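Local coordinates for protein peptidoglycan glycosyltransferase (Eggerthella lenta, PDB 4MNR) that is a penicillin-binding protein whose C-terminal domain belongs to the clan of the beta-lactamases, and which also carries an N-terminal domain of the dimerisation type, at residues G178-P183 with P277-P282; M145-T150 with L172-A177. One frame throughout, in Å; residues are numbered along the deposited sequence.

Contact 1: residues G178-P183 with P277-P282; sequences GSLYAP and PESLMP
The ring of Pro-277 lies against the peptide after Gly-178 and against the side chain of Leu-180. This is the tight end of the contact. Pro-277 CD sits 3.6 Å from Gly-178 C, and Gly-178 O is about equally near. Further along the loop, Pro-277 CG meets Leu-180 CG at 3.9 Å. Leu-180 has CG beside its backbone N and anti to its carbonyl carbon (chi1 -69°), and this places CG at the proline ring. The two side chains slide past each other in opposite directions. Both methyl groups of Leu-180 lie near the carbonyl oxygen of Glu-278. CD2 is the nearer, with Leu-180 CD2 to Glu-278 O 3.6 Å. Leu-180 CD1 also meets Leu-280 CD1 at 3.9 Å, and these leucine side chains cross at about a right angle. The touching parts of the segments run in nearly the same direction, 19° apart.

The looser side is that of Glu-278 and Ser-179. Both are partly exposed, point away from the opposite segment and give it little surface. The end of the Glu-278 side chain lies beside a bound acetic acid, probably from the crystallisation liquor. Ser-179 OG hydrogen-bonds to Asp-174 O. Ser-279, by contrast, is buried, and its OG hydrogen-bonds to Thr-320 N.

No hydrogen bond joins 178-183 to 277-282. The two loops are therefore held by van der Waals contact, much of it apolar, while the hydroxyls of Ser-179 and Ser-279 bond to other residues.

Contact 2: residues M145-T150 with L172-A177; sequences MASAPT and LVDRAA
Ser-147 OG takes two backbone N-H groups of the 172-177 loop. Ala-176 N donates to it at 3.2 Å with an N-H...O angle of 138°. Arg-175 N lies closer to Ser-147 OG, at 3.0 Å, but this bond is weak. Ser-147 has OG beside its own N and anti to its carbonyl carbon (chi1 -55°). Both bonds are those of the conformer given, one of two deposited.

The loop is also braced from within. Ala-177 N donates to Asp-174 OD1 at 2.9 Å and comes from above the carboxylate plane.

Arg-175, extended from CG to NE, runs past the end of the strand. Its CD passes 3.3 Å from Ala-148 O. Pro-149, which follows a cis peptide bond, places CD over one face of the guanidinium, 3.6 Å from Arg-175 NH1. A water in the plane of the guanidinium accepts from NH1 and donates to Pro-149 O and Val-173 O. The guanidinium is also bonded through NH2 to Ser-170 OG and through NE to Glu-432, its salt-bridge partner.

At the other end the contact is apolar. Met-145, a selenomethionine, lays CG against Ala-176 CB at 3.6 Å.

The arrangement is a loop with an Asx motif packed on strand 142-148, an outermost strand of the five-stranded antiparallel sheet in the penicillin-binding protein domain of the beta-lactamase clan.

In the fold
Contact 2 is mostly buried, whereas contact 1 lies at the surface. They share one connection of the chain, the loop between helix 156-165 and helix 188-197. Its earlier part, 172-177, packs on strand 142-148, and its later part, 178-183, packs on the loop before helix 284-289. The chemistry changes along the way. Against the sheet edge the loop uses hydrogen bonds, a water and a buried arginine. Against the second loop it makes no hydrogen bond and relies on packing, largely of Leu-180 on Pro-277. The two contacts also touch directly, where Tyr-181 OH packs on Arg-175 CD. Glu-432 bonds to both Tyr-181 and Arg-175.

Contact 1: residues G178-P183 with P277-P282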
loop_
_atom_site.group_PDB
_atom_site.type_symbol
_atom_site.label_atom_id
_atom_site.label_comp_id
_atom_site.label_asym_id
_atom_site.label_seq_id
_atom_site.Cartn_x
_atom_site.Cartn_y
_atom_site.Cartn_z
ATOM N N GLY A 178 3.452 -0.850 8.396
ATOM C CA GLY A 178 4.541 -1.399 9.198
ATOM C C GLY A 178 5.122 -2.749 8.822
ATOM O O GLY A 178 6.021 -3.239 9.507
ATOM N N SER A 179 4.625 -3.333 7.733
ATOM C CA SER A 179 4.956 -4.706 7.342
ATOM C C SER A 179 5.382 -4.825 5.874
ATOM O O SER A 179 4.729 -4.269 4.995
ATOM C CB SER A 179 3.732 -5.601 7.575
ATOM O OG SER A 179 3.411 -5.661 8.954
ATOM N N LEU A 180 6.447 -5.584 5.601
ATOM C CA LEU A 180 6.848 -5.845 4.212
ATOM C C LEU A 180 6.159 -7.073 3.644
ATOM O O LEU A 180 6.099 -8.120 4.294
ATOM C CB LEU A 180 8.359 -6.049 4.091
ATOM C CG LEU A 180 9.218 -4.815 4.337
ATOM C CD1 LEU A 180 10.698 -5.202 4.249
ATOM C CD2 LEU A 180 8.877 -3.727 3.341
ATOM N N TYR A 181 5.698 -6.956 2.412
ATOM C CA TYR A 181 5.062 -8.063 1.699
ATOM C C TYR A 181 5.725 -8.260 0.340
ATOM O O TYR A 181 6.256 -7.317 -0.237
ATOM C CB TYR A 181 3.597 -7.729 1.415
ATOM C CG TYR A 181 2.641 -7.747 2.596
ATOM C CD1 TYR A 181 2.009 -8.924 2.971
ATOM C CD2 TYR A 181 2.347 -6.590 3.301
ATOM C CE1 TYR A 181 1.123 -8.955 4.030
ATOM C CE2 TYR A 181 1.469 -6.613 4.370
ATOM C CZ TYR A 181 0.856 -7.796 4.722
ATOM O OH TYR A 181 -0.036 -7.844 5.777
ATOM N N ALA A 182 5.668 -9.479 -0.194
ATOM C CA ALA A 182 5.947 -9.655 -1.620
ATOM C C ALA A 182 4.748 -9.104 -2.387
ATOM O O ALA A 182 3.603 -9.485 -2.106
ATOM C CB ALA A 182 6.116 -11.117 -1.937
ATOM N N PRO A 183 4.994 -8.217 -3.363
ATOM C CA PRO A 183 3.854 -7.597 -4.052
ATOM C C PRO A 183 3.289 -8.474 -5.157
ATOM O O PRO A 183 2.191 -8.202 -5.657
ATOM C CB PRO A 183 4.454 -6.322 -4.650
ATOM C CG PRO A 183 5.904 -6.683 -4.902
ATOM C CD PRO A 183 6.284 -7.598 -3.739
ATOM N N PRO A 277 8.832 0.270 7.399
ATOM C CA PRO A 277 10.125 -0.258 6.958
ATOM C C PRO A 277 10.401 0.149 5.513
ATOM O O PRO A 277 9.480 0.290 4.709
ATOM C CB PRO A 277 9.939 -1.777 7.059
ATOM C CG PRO A 277 8.454 -1.984 6.881
ATOM C CD PRO A 277 7.806 -0.779 7.533
ATOM N N GLU A 278 11.674 0.344 5.200
ATOM C CA GLU A 278 12.099 0.613 3.835
ATOM C C GLU A 278 11.659 -0.542 2.930
ATOM O O GLU A 278 11.867 -1.710 3.279
ATOM C CB GLU A 278 13.625 0.703 3.847
ATOM C CG GLU A 278 14.263 1.224 2.596
ATOM C CD GLU A 278 15.780 1.283 2.735
ATOM O OE1 GLU A 278 16.292 1.048 3.850
ATOM O OE2 GLU A 278 16.464 1.548 1.731
ATOM N N SER A 279 11.057 -0.228 1.781
ATOM C CA SER A 279 10.768 -1.262 0.782
ATOM C C SER A 279 12.077 -1.608 0.086
ATOM O O SER A 279 12.950 -0.753 -0.060
ATOM C CB SER A 279 9.711 -0.781 -0.218
ATOM O OG SER A 279 8.458 -0.610 0.426
ATOM N N LEU A 280 12.231 -2.870 -0.312
ATOM C CA LEU A 280 13.551 -3.382 -0.676
ATOM C C LEU A 280 13.633 -3.956 -2.083
ATOM O O LEU A 280 12.691 -4.585 -2.569
ATOM C CB LEU A 280 13.976 -4.472 0.314
ATOM C CG LEU A 280 13.958 -4.066 1.786
ATOM C CD1 LEU A 280 14.248 -5.256 2.685
ATOM C CD2 LEU A 280 14.975 -2.985 1.980
HETATM N N MSE A 281 14.779 -3.719 -2.725
HETATM C CA MSE A 281 15.139 -4.344 -4.002
HETATM C C MSE A 281 16.564 -4.855 -3.900
HETATM O O MSE A 281 17.398 -4.252 -3.229
HETATM C CB MSE A 281 15.073 -3.336 -5.158
HETATM C CG MSE A 281 13.724 -3.194 -5.795
HETATM SE SE MSE A 281 13.079 -4.767 -6.757
HETATM C CE MSE A 281 14.062 -4.731 -8.432
ATOM N N PRO A 282 16.866 -5.965 -4.581
ATOM C CA PRO A 282 18.259 -6.416 -4.567
ATOM C C PRO A 282 19.155 -5.420 -5.290
ATOM O O PRO A 282 18.658 -4.588 -6.056
ATOM C CB PRO A 282 18.218 -7.722 -5.369
ATOM C CG PRO A 282 16.804 -8.160 -5.334
ATOM C CD PRO A 282 15.974 -6.905 -5.274
#

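Contact 2: residues M145-T150 with L172-A177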
loop_
_atom_site.group_PDB
_atom_site.type_symbol
_atom_site.label_atom_id
_atom_site.label_comp_id
_atom_site.label_asym_id
_atom_site.label_seq_id
_atom_site.Cartn_x
_atom_site.Cartn_y
_atom_site.Cartn_z
HETATM N N MSE A 145 -6.569 3.966 6.179
HETATM C CA MSE A 145 -5.418 3.121 6.441
HETATM C C MSE A 145 -5.879 2.099 7.463
HETATM O O MSE A 145 -6.131 2.444 8.619
HETATM C CB MSE A 145 -4.225 3.952 6.945
HETATM C CG MSE A 145 -2.999 3.137 7.266
HETATM SE SE MSE A 145 -1.447 4.294 7.571
HETATM C CE MSE A 145 -0.754 4.258 5.770
ATOM N N ALA A 146 -6.058 0.855 7.013
ATOM C CA ALA A 146 -6.627 -0.220 7.849
ATOM C C ALA A 146 -5.766 -1.472 7.864
ATOM O O ALA A 146 -5.187 -1.854 6.849
ATOM C CB ALA A 146 -8.023 -0.595 7.374
ATOM N N SER A 147 -5.695 -2.109 9.029
ATOM C CA SER A 147 -5.033 -3.403 9.158
ATOM C C SER A 147 -6.017 -4.379 9.794
ATOM O O SER A 147 -6.899 -3.966 10.552
ATOM C CB SER A 147 -3.789 -3.289 10.042
ATOM O OG SER A 147 -2.908 -2.297 9.550
ATOM N N ALA A 148 -5.873 -5.660 9.471
ATOM C CA ALA A 148 -6.696 -6.710 10.056
ATOM C C ALA A 148 -5.808 -7.918 10.330
ATOM O O ALA A 148 -4.930 -8.218 9.540
ATOM C CB ALA A 148 -7.828 -7.083 9.103
ATOM N N PRO A 149 -6.039 -8.628 11.447
ATOM C CA PRO A 149 -7.092 -8.429 12.445
ATOM C C PRO A 149 -6.924 -7.146 13.232
ATOM O O PRO A 149 -5.839 -6.556 13.288
ATOM C CB PRO A 149 -6.925 -9.631 13.383
ATOM C CG PRO A 149 -6.154 -10.625 12.616
ATOM C CD PRO A 149 -5.241 -9.827 11.734
ATOM N N THR A 150 -8.022 -6.702 13.818
ATOM C CA THR A 150 -7.998 -5.451 14.538
ATOM C C THR A 150 -8.646 -5.607 15.907
ATOM O O THR A 150 -8.922 -6.729 16.361
ATOM C CB THR A 150 -8.642 -4.319 13.692
ATOM O OG1 THR A 150 -8.371 -3.050 14.300
ATOM C CG2 THR A 150 -10.147 -4.538 13.553
ATOM N N LEU A 172 -1.958 -6.800 16.976
ATOM C CA LEU A 172 -1.341 -5.496 17.181
ATOM C C LEU A 172 -0.433 -5.057 16.039
ATOM O O LEU A 172 0.040 -3.916 16.027
ATOM C CB LEU A 172 -0.570 -5.471 18.500
ATOM C CG LEU A 172 -1.418 -5.320 19.763
ATOM C CD1 LEU A 172 -0.566 -5.538 21.003
ATOM C CD2 LEU A 172 -2.097 -3.956 19.808
ATOM N N VAL A 173 -0.197 -5.947 15.083
ATOM C CA VAL A 173 0.718 -5.645 13.988
ATOM C C VAL A 173 0.116 -4.623 13.035
ATOM O O VAL A 173 -1.015 -4.779 12.582
ATOM C CB VAL A 173 1.120 -6.914 13.213
ATOM C CG1 VAL A 173 1.966 -6.560 11.991
ATOM C CG2 VAL A 173 1.868 -7.885 14.124
ATOM N N ASP A 174 0.873 -3.567 12.748
ATOM C CA ASP A 174 0.479 -2.588 11.731
ATOM C C ASP A 174 0.815 -3.165 10.363
ATOM O O ASP A 174 1.972 -3.182 9.947
ATOM C CB ASP A 174 1.232 -1.266 11.955
ATOM C CG ASP A 174 0.858 -0.175 10.944
ATOM O OD1 ASP A 174 0.433 -0.483 9.813
ATOM O OD2 ASP A 174 0.996 1.016 11.294
ATOM N N ARG A 175 -0.191 -3.655 9.660
ATOM C CA ARG A 175 0.057 -4.265 8.365
ATOM C C ARG A 175 0.046 -3.285 7.211
ATOM O O ARG A 175 0.554 -3.595 6.138
ATOM C CB ARG A 175 -0.963 -5.369 8.093
ATOM C CG ARG A 175 -0.712 -6.629 8.929
ATOM C CD ARG A 175 -1.800 -7.674 8.669
ATOM N NE ARG A 175 -1.359 -8.995 9.105
ATOM C CZ ARG A 175 -1.402 -9.427 10.362
ATOM N NH1 ARG A 175 -1.899 -8.660 11.321
ATOM N NH2 ARG A 175 -0.945 -10.636 10.653
ATOM N N ALA A 176 -0.566 -2.123 7.406
ATOM C CA ALA A 176 -0.709 -1.155 6.317
ATOM C C ALA A 176 0.543 -0.340 6.036
ATOM O O ALA A 176 0.839 -0.014 4.876
ATOM C CB ALA A 176 -1.904 -0.220 6.585
ATOM N N ALA A 177 1.246 0.033 7.096
ATOM C CA ALA A 177 2.454 0.832 6.966
ATOM C C ALA A 177 3.669 0.063 7.455
ATOM O O ALA A 177 4.779 0.306 6.993
ATOM C CB ALA A 177 2.320 2.121 7.744
HETATM O O HOH W 1 -3.283 -6.248 11.993
#